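Local coordinates for protein HIAXHD3 (Humicola insolens, PDB 3ZXK) that removes alpha-L-arabinofuranosyl side chains, probably from xylan, as a family 43 glycoside hydrolase, and has been engineered to show endo-xylanase activity as well, at residues Y69-G74 / W335-D340; A213-R218 / A230-S235; A359-D364 / K518-E523. All coordinates share one frame; numbering follows the deposited sequence.

Contact 1 of 3, residues Y69-G74 / W335-D340; sequences YDLPSG and WNHNPD
The imidazole of His337 has Leu71 CD1 over the centre of one face, a CH-pi contact with the methyl 4.0 Å from the ring centroid. At its rim, Tyr69 O lies near the ring plane and Asn336 OD1 exactly in it. This is the junction between the five-bladed beta-propeller of the family 43 catalytic module and the concanavalin A-like beta-sandwich that follows it: residues 69-74 belong to a propeller loop, and residues 335-340 run off a sandwich strand. His337 CG stands anti to the carbonyl carbon (chi1 -66°), which sets it against Leu71 CB at 3.8 Å, and the two side chains cross at about a right angle. Histidine suits the place because it offers a pi face to the leucine methyl while both ring nitrogens are used in polar bonds: ND1 donates in the ring plane to Asn336 OD1 at 2.9 Å, and NE2 is hydrogen-bonded to the backbone N of Ala78. An alanine here would probably leave a gap under Leu71 CD1 and deprive Asn336 OD1 and the Ala78 amide of their ring partners. Next along the chain, Asn338 grips the loop twice. Its backbone N donates to Tyr69 O at 2.9 Å, and its ND2 reaches Asp70 OD1 at 2.8 Å in an almost straight bond (172°), although the carboxylate and amide planes are 47° apart. A primary amide fits this buried site, since ND2 is also bonded to Leu63 O and OD1 to Ser39 OG. Asp70, partly exposed, supplies the charged acceptor. A water also bridges the two backbones, donating to Asp70 O at 2.9 Å and to Asn338 O at 2.8 Å.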
ATOM      1  N   TYR A  69      -7.193 -15.173  -6.341  1.00  5.79           N
ATOM      2  CA  TYR A  69      -7.262 -14.048  -5.411  1.00  5.52           C
ATOM      3  C   TYR A  69      -8.167 -14.299  -4.211  1.00  5.60           C
ATOM      4  O   TYR A  69      -8.145 -13.509  -3.280  1.00  6.00           O
ATOM      5  CB  TYR A  69      -7.631 -12.737  -6.163  1.00  5.88           C
ATOM      6  CG  TYR A  69      -6.467 -12.366  -7.045  1.00  5.67           C
ATOM      7  CD1 TYR A  69      -5.400 -11.615  -6.560  1.00  5.30           C
ATOM      8  CD2 TYR A  69      -6.373 -12.882  -8.355  1.00  4.90           C
ATOM      9  CE1 TYR A  69      -4.294 -11.364  -7.359  1.00  5.77           C
ATOM     10  CE2 TYR A  69      -5.259 -12.633  -9.162  1.00  5.53           C
ATOM     11  CZ  TYR A  69      -4.228 -11.861  -8.658  1.00  5.59           C
ATOM     12  OH  TYR A  69      -3.133 -11.624  -9.439  1.00  5.91           O
ATOM     13  N   ASP A  70      -8.925 -15.398  -4.211  1.00  5.98           N
ATOM     14  CA  ASP A  70      -9.718 -15.833  -3.056  1.00  7.05           C
ATOM     15  C   ASP A  70      -8.968 -16.858  -2.189  1.00  7.89           C
ATOM     16  O   ASP A  70      -9.560 -17.393  -1.246  1.00  9.21           O
ATOM     17  CB  ASP A  70     -11.057 -16.432  -3.528  1.00  8.72           C
ATOM     18  CG  ASP A  70     -11.919 -15.448  -4.334  1.00 10.59           C
ATOM     19  OD1 ASP A  70     -11.780 -14.189  -4.237  1.00 11.86           O
ATOM     20  OD2 ASP A  70     -12.811 -15.945  -5.063  1.00 15.23           O
ATOM     21  N   LEU A  71      -7.677 -17.111  -2.491  1.00  6.91           N
ATOM     22  CA  LEU A  71      -6.808 -18.023  -1.715  1.00  6.92           C
ATOM     23  C   LEU A  71      -7.535 -19.359  -1.461  1.00  7.10           C
ATOM     24  O   LEU A  71      -7.812 -19.736  -0.314  1.00  6.82           O
ATOM     25  CB  LEU A  71      -6.331 -17.349  -0.410  1.00  6.83           C
ATOM     26  CG  LEU A  71      -5.227 -18.007   0.427  1.00  7.04           C
ATOM     27  CD1 LEU A  71      -3.916 -18.148  -0.359  1.00  7.42           C
ATOM     28  CD2 LEU A  71      -4.999 -17.158   1.668  1.00  8.08           C
ATOM     29  N   PRO A  72      -7.867 -20.070  -2.547  1.00  6.70           N
ATOM     30  CA  PRO A  72      -8.705 -21.255  -2.409  1.00  7.73           C
ATOM     31  C   PRO A  72      -7.976 -22.496  -1.881  1.00  8.19           C
ATOM     32  O   PRO A  72      -8.623 -23.411  -1.337  1.00 10.30           O
ATOM     33  CB  PRO A  72      -9.180 -21.511  -3.840  1.00  8.18           C
ATOM     34  CG  PRO A  72      -8.114 -20.900  -4.712  1.00  7.63           C
ATOM     35  CD  PRO A  72      -7.669 -19.691  -3.961  1.00  7.37           C
ATOM     36  N   SER A  73      -6.657 -22.536  -2.030  1.00  7.74           N
ATOM     37  CA  SER A  73      -5.942 -23.794  -1.827  1.00  8.95           C
ATOM     38  C   SER A  73      -4.521 -23.608  -1.312  1.00  8.83           C
ATOM     39  O   SER A  73      -3.635 -24.403  -1.614  1.00 10.37           O
ATOM     40  CB  SER A  73      -5.955 -24.640  -3.099  1.00 10.18           C
ATOM     41  OG  SER A  73      -5.243 -23.998  -4.155  1.00 11.20           O
ATOM     42  N   GLY A  74      -4.312 -22.567  -0.519  1.00  7.97           N
ATOM     43  CA  GLY A  74      -3.018 -22.361   0.088  1.00  8.29           C
ATOM     44  C   GLY A  74      -2.015 -21.749  -0.867  1.00  7.43           C
ATOM     45  O   GLY A  74      -2.367 -21.270  -1.948  1.00  7.99           O
ATOM     46  N   TRP A 335      -7.280  -7.061   3.852  1.00  2.83           N
ATOM     47  CA  TRP A 335      -7.127  -8.490   4.060  1.00  2.88           C
ATOM     48  C   TRP A 335      -5.983  -9.041   3.244  1.00  2.98           C
ATOM     49  O   TRP A 335      -5.656  -8.479   2.205  1.00  3.36           O
ATOM     50  CB  TRP A 335      -8.381  -9.194   3.599  1.00  3.18           C
ATOM     51  CG  TRP A 335      -9.651  -8.800   4.285  1.00  3.10           C
ATOM     52  CD1 TRP A 335     -10.631  -7.934   3.821  1.00  3.93           C
ATOM     53  CD2 TRP A 335     -10.156  -9.342   5.542  1.00  3.29           C
ATOM     54  NE1 TRP A 335     -11.674  -7.865   4.722  1.00  4.22           N
ATOM     55  CE2 TRP A 335     -11.443  -8.685   5.777  1.00  3.71           C
ATOM     56  CE3 TRP A 335      -9.656 -10.236   6.503  1.00  3.42           C
ATOM     57  CZ2 TRP A 335     -12.214  -8.967   6.892  1.00  4.15           C
ATOM     58  CZ3 TRP A 335     -10.437 -10.507   7.630  1.00  3.26           C
ATOM     59  CH2 TRP A 335     -11.695  -9.882   7.816  1.00  3.71           C
ATOM     60  N   ASN A 336      -5.369 -10.138   3.700  1.00  3.06           N
ATOM     61  CA  ASN A 336      -4.433 -10.911   2.880  1.00  3.23           C
ATOM     62  C   ASN A 336      -5.256 -11.778   1.906  1.00  3.19           C
ATOM     63  O   ASN A 336      -5.898 -12.728   2.329  1.00  3.40           O
ATOM     64  CB  ASN A 336      -3.552 -11.780   3.784  1.00  3.56           C
ATOM     65  CG  ASN A 336      -2.767 -12.802   2.991  1.00  3.99           C
ATOM     66  OD1 ASN A 336      -2.389 -12.536   1.852  1.00  4.70           O
ATOM     67  ND2 ASN A 336      -2.546 -13.973   3.565  1.00  4.57           N
ATOM     68  N   HIS A 337      -5.271 -11.420   0.616  1.00  3.35           N
ATOM     69  CA  HIS A 337      -6.210 -11.984  -0.399  1.00  3.32           C
ATOM     70  C   HIS A 337      -7.659 -11.591  -0.093  1.00  3.36           C
ATOM     71  O   HIS A 337      -7.931 -11.034   0.965  1.00  3.34           O
ATOM     72  CB  HIS A 337      -6.046 -13.511  -0.578  1.00  3.54           C
ATOM     73  CG  HIS A 337      -4.702 -13.949  -1.167  1.00  4.20           C
ATOM     74  ND1 HIS A 337      -3.521 -13.765  -0.547  1.00  4.35           N
ATOM     75  CD2 HIS A 337      -4.422 -14.640  -2.345  1.00  4.72           C
ATOM     76  CE1 HIS A 337      -2.528 -14.283  -1.301  1.00  4.92           C
ATOM     77  NE2 HIS A 337      -3.078 -14.850  -2.380  1.00  4.89           N
ATOM     78  N   ASN A 338      -8.582 -11.818  -1.015  1.00  3.55           N
ATOM     79  CA  ASN A 338      -9.975 -11.494  -0.761  1.00  3.58           C
ATOM     80  C   ASN A 338     -10.481 -12.277   0.436  1.00  3.84           C
ATOM     81  O   ASN A 338     -10.150 -13.466   0.621  1.00  4.11           O
ATOM     82  CB  ASN A 338     -10.860 -11.851  -1.936  1.00  3.92           C
ATOM     83  CG  ASN A 338     -10.681 -10.935  -3.103  1.00  4.28           C
ATOM     84  OD1 ASN A 338     -10.368  -9.747  -2.960  1.00  4.46           O
ATOM     85  ND2 ASN A 338     -10.919 -11.477  -4.275  1.00  4.75           N
ATOM     86  N   PRO A 339     -11.295 -11.619   1.265  1.00  4.11           N
ATOM     87  CA  PRO A 339     -11.854 -12.298   2.416  1.00  4.58           C
ATOM     88  C   PRO A 339     -13.014 -13.237   2.036  1.00  5.49           C
ATOM     89  O   PRO A 339     -13.652 -13.049   0.978  1.00  6.88           O
ATOM     90  CB  PRO A 339     -12.358 -11.122   3.267  1.00  5.00           C
ATOM     91  CG  PRO A 339     -12.778 -10.117   2.262  1.00  4.88           C
ATOM     92  CD  PRO A 339     -11.702 -10.208   1.209  1.00  4.14           C
ATOM     93  N   ASP A 340     -13.253 -14.246   2.869  1.00  5.64           N
ATOM     94  CA  ASP A 340     -14.514 -14.996   2.839  1.00  6.74           C
ATOM     95  C   ASP A 340     -15.534 -14.190   3.661  1.00  6.68           C
ATOM     96  O   ASP A 340     -15.479 -14.146   4.898  1.00  7.03           O
ATOM     97  CB  ASP A 340     -14.318 -16.403   3.409  1.00  7.60           C
ATOM     98  CG  ASP A 340     -15.593 -17.243   3.395  1.00  9.51           C
ATOM     99  OD1 ASP A 340     -16.706 -16.678   3.249  1.00 11.56           O
ATOM    100  OD2 ASP A 340     -15.472 -18.478   3.545  1.00 11.74           O
TER
HETATM  101  O   HOH W   1     -11.568 -15.829   0.098  1.00 10.57           O

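Contact 2 of 3, residues A213-R218 / A230-S235; sequences AEYVLR and ARTLVS
Leu217 CD2 presses on Ala230 CB at 3.4 Å, closer than usual for two carbons, and the small methyl of alanine suits so narrow a site. Packing is also close among the buried side chains of Glu214, Val216, Leu233 and Val234, where Glu214 CB meets Val234 CG2 at 3.8 Å. Glu214 CG, held anti to the backbone N (chi1 -172°), lies 4.0 Å from Leu233 CD2, the two side chains running side by side. The carboxylate continues to a weak hydrogen bond with the backbone N of Gln249, a residue of the glycan pocket. These residues form an antiparallel hairpin in one blade of the beta-propeller, interrupted by a classic beta bulge: Glu214 O accepts from both Leu233 N at 2.8 Å and Val234 N at 3.1 Å, and the register slips by one residue. Thr232 and Ser235, by contrast, are exposed. Tyr215 and Thr232 leave the backbone in different directions, yet Tyr215 CE1 comes obliquely within 3.7 Å of Thr232 OG1. Ser235 OG is hydrogen-bonded to a water that donates to Tyr215 OH at 2.7 Å; this hydroxyl also bonds to Gln189 OE1. Arg231 lays CB beside Val216 CG1, while its guanidinium leaves the hairpin for a salt bridge with Asp285 and a cation-pi contact with Trp287.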
ATOM      1  N   ALA A 213      17.235   5.539 -10.611  1.00  6.34           N
ATOM      2  CA  ALA A 213      17.157   6.755 -11.433  1.00  6.14           C
ATOM      3  C   ALA A 213      15.768   6.997 -11.937  1.00  6.39           C
ATOM      4  O   ALA A 213      14.975   6.052 -12.069  1.00  6.65           O
ATOM      5  CB  ALA A 213      18.144   6.739 -12.629  1.00  6.82           C
ATOM      6  N   GLU A 214      15.482   8.270 -12.194  1.00  6.54           N
ATOM      7  CA  GLU A 214      14.253   8.699 -12.855  1.00  6.39           C
ATOM      8  C   GLU A 214      14.647   9.571 -14.054  1.00  6.50           C
ATOM      9  O   GLU A 214      15.500  10.449 -13.912  1.00  7.09           O
ATOM     10  CB  GLU A 214      13.377   9.497 -11.903  1.00  6.94           C
ATOM     11  CG  GLU A 214      11.983   9.805 -12.460  1.00  6.52           C
ATOM     12  CD  GLU A 214      11.019   8.610 -12.346  1.00  7.19           C
ATOM     13  OE1 GLU A 214      11.427   7.541 -11.847  1.00  8.00           O
ATOM     14  OE2 GLU A 214       9.851   8.733 -12.780  1.00  7.90           O
ATOM     15  N   TYR A 215      14.044   9.292 -15.211  1.00  6.58           N
ATOM     16  CA  TYR A 215      14.224  10.110 -16.403  1.00  6.53           C
ATOM     17  C   TYR A 215      12.952  10.852 -16.719  1.00  6.02           C
ATOM     18  O   TYR A 215      11.854  10.384 -16.428  1.00  6.06           O
ATOM     19  CB  TYR A 215      14.688   9.265 -17.602  1.00  8.14           C
ATOM     20  CG  TYR A 215      15.949   8.451 -17.349  1.00 11.28           C
ATOM     21  CD1 TYR A 215      17.051   9.005 -16.697  1.00 13.41           C
ATOM     22  CD2 TYR A 215      16.038   7.133 -17.772  1.00 14.09           C
ATOM     23  CE1 TYR A 215      18.206   8.261 -16.470  1.00 15.69           C
ATOM     24  CE2 TYR A 215      17.183   6.380 -17.559  1.00 16.57           C
ATOM     25  CZ  TYR A 215      18.269   6.954 -16.908  1.00 17.57           C
ATOM     26  OH  TYR A 215      19.413   6.220 -16.674  1.00 21.32           O
ATOM     27  N   VAL A 216      13.105  12.047 -17.259  1.00  5.62           N
ATOM     28  CA  VAL A 216      11.967  12.766 -17.803  1.00  5.27           C
ATOM     29  C   VAL A 216      12.038  12.689 -19.314  1.00  5.40           C
ATOM     30  O   VAL A 216      13.071  13.004 -19.910  1.00  5.53           O
ATOM     31  CB  VAL A 216      11.813  14.217 -17.249  1.00  5.66           C
ATOM     32  CG1 VAL A 216      13.122  15.000 -17.263  1.00  7.09           C
ATOM     33  CG2 VAL A 216      10.706  14.953 -18.018  1.00  5.56           C
ATOM     34  N   LEU A 217      10.975  12.193 -19.936  1.00  4.88           N
ATOM     35  CA  LEU A 217      10.902  12.154 -21.404  1.00  5.33           C
ATOM     36  C   LEU A 217       9.956  13.243 -21.893  1.00  5.37           C
ATOM     37  O   LEU A 217       8.946  13.496 -21.250  1.00  5.43           O
ATOM     38  CB  LEU A 217      10.376  10.804 -21.898  1.00  5.79           C
ATOM     39  CG  LEU A 217      10.881   9.553 -21.194  1.00  6.68           C
ATOM     40  CD1 LEU A 217      10.233   8.327 -21.815  1.00  7.02           C
ATOM     41  CD2 LEU A 217      12.381   9.505 -21.259  1.00  7.41           C
ATOM     42  N   ARG A 218      10.270  13.850 -23.037  1.00  5.27           N
ATOM     43  CA  ARG A 218       9.408  14.872 -23.644  1.00  5.09           C
ATOM     44  C   ARG A 218       9.244  14.574 -25.135  1.00  5.52           C
ATOM     45  O   ARG A 218      10.220  14.226 -25.841  1.00  6.34           O
ATOM     46  CB  ARG A 218       9.987  16.276 -23.438  1.00  5.66           C
ATOM     47  CG  ARG A 218       9.037  17.414 -23.846  1.00  6.90           C
ATOM     48  CD  ARG A 218       9.671  18.768 -23.592  1.00  8.62           C
ATOM     49  NE  ARG A 218      10.698  19.053 -24.597  1.00 10.64           N
ATOM     50  CZ  ARG A 218      11.477  20.132 -24.573  1.00 11.46           C
ATOM     51  NH1 ARG A 218      11.335  21.019 -23.589  1.00 11.99           N
ATOM     52  NH2 ARG A 218      12.378  20.330 -25.527  1.00 14.63           N
ATOM     53  N   ALA A 230      14.978  12.109 -23.809  1.00  8.54           N
ATOM     54  CA  ALA A 230      15.118  12.027 -22.347  1.00  8.06           C
ATOM     55  C   ALA A 230      16.132  13.014 -21.772  1.00  7.75           C
ATOM     56  O   ALA A 230      17.091  13.400 -22.452  1.00  9.99           O
ATOM     57  CB  ALA A 230      15.506  10.613 -21.928  1.00  8.97           C
ATOM     58  N   ARG A 231      15.903  13.400 -20.513  1.00  7.86           N
ATOM     59  CA  ARG A 231      16.918  13.986 -19.641  1.00  7.37           C
ATOM     60  C   ARG A 231      16.827  13.278 -18.304  1.00  7.83           C
ATOM     61  O   ARG A 231      15.799  12.746 -17.954  1.00  7.66           O
ATOM     62  CB  ARG A 231      16.653  15.472 -19.389  1.00  7.76           C
ATOM     63  CG  ARG A 231      16.917  16.374 -20.577  1.00  7.70           C
ATOM     64  CD  ARG A 231      17.016  17.828 -20.149  1.00  8.57           C
ATOM     65  NE  ARG A 231      17.235  18.677 -21.316  1.00  8.40           N
ATOM     66  CZ  ARG A 231      17.394  19.992 -21.272  1.00  9.71           C
ATOM     67  NH1 ARG A 231      17.372  20.622 -20.106  1.00 10.30           N
ATOM     68  NH2 ARG A 231      17.571  20.681 -22.401  1.00 11.20           N
ATOM     69  N   THR A 232      17.909  13.303 -17.542  1.00  8.31           N
ATOM     70  CA  THR A 232      17.885  12.759 -16.193  1.00  9.06           C
ATOM     71  C   THR A 232      17.131  13.696 -15.255  1.00  8.98           C
ATOM     72  O   THR A 232      17.323  14.914 -15.285  1.00 11.82           O
ATOM     73  CB  THR A 232      19.317  12.543 -15.722  1.00  9.85           C
ATOM     74  OG1 THR A 232      19.917  11.555 -16.575  1.00 12.64           O
ATOM     75  CG2 THR A 232      19.356  12.075 -14.250  1.00  9.70           C
ATOM     76  N   LEU A 233      16.250  13.141 -14.443  1.00  7.60           N
ATOM     77  CA  LEU A 233      15.652  13.912 -13.352  1.00  8.01           C
ATOM     78  C   LEU A 233      16.440  13.660 -12.054  1.00  7.38           C
ATOM     79  O   LEU A 233      16.855  14.603 -11.356  1.00  8.32           O
ATOM     80  CB  LEU A 233      14.167  13.550 -13.200  1.00  8.43           C
ATOM     81  CG  LEU A 233      13.338  14.374 -12.219  1.00  9.94           C
ATOM     82  CD1 LEU A 233      13.324  15.851 -12.593  1.00 12.29           C
ATOM     83  CD2 LEU A 233      11.931  13.802 -12.177  1.00 10.08           C
ATOM     84  N   VAL A 234      16.640  12.397 -11.719  1.00  7.20           N
ATOM     85  CA  VAL A 234      17.570  12.048 -10.647  1.00  7.45           C
ATOM     86  C   VAL A 234      18.319  10.799 -11.050  1.00  7.44           C
ATOM     87  O   VAL A 234      17.777   9.919 -11.733  1.00  7.61           O
ATOM     88  CB  VAL A 234      16.917  11.790  -9.265  1.00  7.72           C
ATOM     89  CG1 VAL A 234      16.279  13.047  -8.680  1.00  7.25           C
ATOM     90  CG2 VAL A 234      15.980  10.585  -9.305  1.00  8.32           C
ATOM     91  N   SER A 235      19.560  10.688 -10.603  1.00  8.27           N
ATOM     92  CA  SER A 235      20.286   9.434 -10.809  1.00  9.15           C
ATOM     93  C   SER A 235      21.204   9.225  -9.642  1.00  9.60           C
ATOM     94  O   SER A 235      22.148  10.016  -9.425  1.00  9.85           O
ATOM     95  CB  SER A 235      21.063   9.453 -12.122  1.00  9.69           C
ATOM     96  OG  SER A 235      21.737   8.216 -12.322  1.00 13.66           O
TER
HETATM   97  O   HOH W   2      21.278   7.190 -14.902  1.00 33.76           O

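Contact 3 of 3, residues A359-D364 / K518-E523; sequences ATVTGD and KSLGGE
Val361 places CG1 anti to its backbone N (chi1 173°), a torsion that directs this methyl to Lys518 O at 3.7 Å. Its other methyl, CG2, is anti to the carbonyl carbon and meets Ser519 CA at 3.9 Å and Leu520 CD2 at 3.7 Å. Leu520 in turn holds CG anti to its own carbonyl carbon (chi1 -49°), which puts CG 4.0 Å from Val361 CG2, and its CD2 branch goes on to meet Thr360 N at 3.6 Å. The two side chains cross obliquely. Valine's two methyls, branching at CB, can each meet a different part of the 518-520 segment, whereas the longer leucine can stretch across to the 359-361 chain. Both segments are loops of the concanavalin A-like domain, each passing from one sheet of the beta-sandwich to the other, and their touching parts run nearly antiparallel. Ser516, just before the second loop, makes backbone hydrogen bonds to Thr360 and Thr362. Since no hydrogen bond spans the two segments directly, their contact depends on directionless van der Waals contact of two largely exposed apolar side chains with each other and with the facing backbone.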
ATOM      1  N   ALA A 359     -12.002 -19.669   8.792  1.00  5.83           N
ATOM      2  CA  ALA A 359     -12.464 -19.801   7.419  1.00  6.48           C
ATOM      3  C   ALA A 359     -11.706 -20.878   6.648  1.00  6.89           C
ATOM      4  O   ALA A 359     -12.151 -21.294   5.583  1.00  9.20           O
ATOM      5  CB  ALA A 359     -12.381 -18.465   6.691  1.00  7.24           C
ATOM      6  N   THR A 360     -10.586 -21.345   7.198  1.00  6.43           N
ATOM      7  CA  THR A 360      -9.723 -22.326   6.517  1.00  5.71           C
ATOM      8  C   THR A 360      -9.200 -23.342   7.520  1.00  5.99           C
ATOM      9  O   THR A 360      -8.803 -22.978   8.638  1.00  6.35           O
ATOM     10  CB  THR A 360      -8.482 -21.620   5.945  1.00  6.45           C
ATOM     11  OG1 THR A 360      -8.895 -20.529   5.121  1.00  7.70           O
ATOM     12  CG2 THR A 360      -7.642 -22.565   5.151  1.00  6.14           C
ATOM     13  N   VAL A 361      -9.187 -24.604   7.117  1.00  6.26           N
ATOM     14  CA  VAL A 361      -8.527 -25.670   7.885  1.00  6.16           C
ATOM     15  C   VAL A 361      -7.162 -25.876   7.260  1.00  6.66           C
ATOM     16  O   VAL A 361      -7.049 -26.253   6.102  1.00  7.64           O
ATOM     17  CB  VAL A 361      -9.352 -26.994   7.860  1.00  6.87           C
ATOM     18  CG1 VAL A 361      -8.582 -28.145   8.520  1.00  7.57           C
ATOM     19  CG2 VAL A 361     -10.713 -26.752   8.504  1.00  7.77           C
ATOM     20  N   THR A 362      -6.125 -25.596   8.043  1.00  7.31           N
ATOM     21  CA  THR A 362      -4.737 -25.637   7.582  1.00  7.13           C
ATOM     22  C   THR A 362      -3.783 -25.648   8.789  1.00  7.12           C
ATOM     23  O   THR A 362      -4.165 -25.203   9.889  1.00  7.05           O
ATOM     24  CB  THR A 362      -4.421 -24.434   6.638  1.00  6.83           C
ATOM     25  OG1 THR A 362      -3.105 -24.565   6.092  1.00  7.74           O
ATOM     26  CG2 THR A 362      -4.550 -23.084   7.360  1.00  6.27           C
ATOM     27  N   GLY A 363      -2.565 -26.164   8.582  1.00  7.49           N
ATOM     28  CA  GLY A 363      -1.454 -25.976   9.538  1.00  7.67           C
ATOM     29  C   GLY A 363      -0.601 -24.765   9.188  1.00  7.64           C
ATOM     30  O   GLY A 363       0.341 -24.421   9.908  1.00  8.35           O
ATOM     31  N   ASP A 364      -0.971 -24.095   8.102  1.00  6.76           N
ATOM     32  CA  ASP A 364      -0.094 -23.100   7.457  1.00  6.82           C
ATOM     33  C   ASP A 364      -0.764 -21.726   7.520  1.00  5.84           C
ATOM     34  O   ASP A 364      -1.712 -21.484   6.784  1.00  5.57           O
ATOM     35  CB  ASP A 364       0.119 -23.557   6.005  1.00  7.78           C
ATOM     36  CG  ASP A 364       1.100 -22.696   5.227  1.00  8.73           C
ATOM     37  OD1 ASP A 364       1.532 -21.637   5.726  1.00  9.72           O
ATOM     38  OD2 ASP A 364       1.445 -23.103   4.080  1.00  9.89           O
ATOM     39  N   LYS A 518      -8.125 -28.313  12.667  1.00  8.45           N
ATOM     40  CA  LYS A 518      -9.007 -29.479  12.737  1.00 11.16           C
ATOM     41  C   LYS A 518     -10.291 -29.289  11.972  1.00 11.84           C
ATOM     42  O   LYS A 518     -10.573 -30.051  11.055  1.00 12.71           O
ATOM     43  CB  LYS A 518      -9.334 -29.810  14.189  1.00 11.90           C
ATOM     44  CG  LYS A 518      -8.165 -30.414  14.932  1.00 15.19           C
ATOM     45  CD  LYS A 518      -8.547 -30.754  16.361  1.00 18.68           C
ATOM     46  CE  LYS A 518      -7.429 -31.518  17.046  1.00 22.44           C
ATOM     47  NZ  LYS A 518      -7.098 -32.748  16.282  1.00 27.93           N
ATOM     48  N   SER A 519     -11.082 -28.296  12.373  1.00 12.79           N
ATOM     49  CA  SER A 519     -12.392 -28.075  11.763  1.00 12.83           C
ATOM     50  C   SER A 519     -12.883 -26.665  11.983  1.00 11.12           C
ATOM     51  O   SER A 519     -12.474 -26.021  12.918  1.00 11.52           O
ATOM     52  CB  SER A 519     -13.404 -29.055  12.344  1.00 15.52           C
ATOM     53  OG  SER A 519     -13.862 -28.566  13.580  1.00 22.33           O
ATOM     54  N   LEU A 520     -13.784 -26.205  11.126  1.00  9.54           N
ATOM     55  CA  LEU A 520     -14.362 -24.885  11.302  1.00  8.99           C
ATOM     56  C   LEU A 520     -15.417 -24.869  12.405  1.00  9.59           C
ATOM     57  O   LEU A 520     -15.782 -25.914  12.932  1.00 11.54           O
ATOM     58  CB  LEU A 520     -14.938 -24.372   9.984  1.00  9.91           C
ATOM     59  CG  LEU A 520     -14.008 -24.476   8.777  1.00  9.59           C
ATOM     60  CD1 LEU A 520     -14.751 -23.963   7.550  1.00 12.16           C
ATOM     61  CD2 LEU A 520     -12.711 -23.685   8.981  1.00 10.19           C
ATOM     62  N   GLY A 521     -15.874 -23.675  12.759  1.00  9.02           N
ATOM     63  CA  GLY A 521     -16.913 -23.514  13.777  1.00  9.42           C
ATOM     64  C   GLY A 521     -16.499 -22.556  14.872  1.00  9.61           C
ATOM     65  O   GLY A 521     -17.365 -21.964  15.540  1.00 13.92           O
ATOM     66  N   GLY A 522     -15.184 -22.394  15.049  1.00  8.33           N
ATOM     67  CA  GLY A 522     -14.638 -21.463  16.049  1.00  7.31           C
ATOM     68  C   GLY A 522     -14.676 -20.019  15.617  1.00  5.79           C
ATOM     69  O   GLY A 522     -14.821 -19.705  14.419  1.00  5.86           O
ATOM     70  N   GLU A 523     -14.593 -19.126  16.595  1.00  4.83           N
ATOM     71  CA  GLU A 523     -14.512 -17.689  16.305  1.00  5.48           C
ATOM     72  C   GLU A 523     -13.865 -16.925  17.437  1.00  5.32           C
ATOM     73  O   GLU A 523     -13.864 -17.351  18.612  1.00  5.99           O
ATOM     74  CB  GLU A 523     -15.899 -17.098  15.984  1.00  6.23           C
ATOM     75  CG  GLU A 523     -16.822 -16.970  17.170  1.00  7.81           C
ATOM     76  CD  GLU A 523     -18.212 -16.514  16.741  1.00  9.84           C
ATOM     77  OE1 GLU A 523     -18.821 -17.148  15.858  1.00 11.10           O
ATOM     78  OE2 GLU A 523     -18.719 -15.517  17.275  1.00 12.13           O
TER

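How the contacts relate
Contact 1 joins the catalytic propeller to the C-terminal sandwich, contact 2 lies wholly within the propeller and contact 3 wholly within the sandwich. Contacts 1 and 3 are on the same side of the molecule, with centres 14 Å apart and nearest atoms about 4 Å apart, and Arg369 bonds to both, through Leu71 O and Thr360 OG1. Contact 2 is on the opposite side, its centre 39 Å from contact 1 and 51 Å from contact 3. It is also the nearer of the first two to the bound glycan: the side chain of Glu214 is about 8 Å from the arabinofuranose, whereas that of Tyr69 in contact 1 is about 13 Å from a xylose.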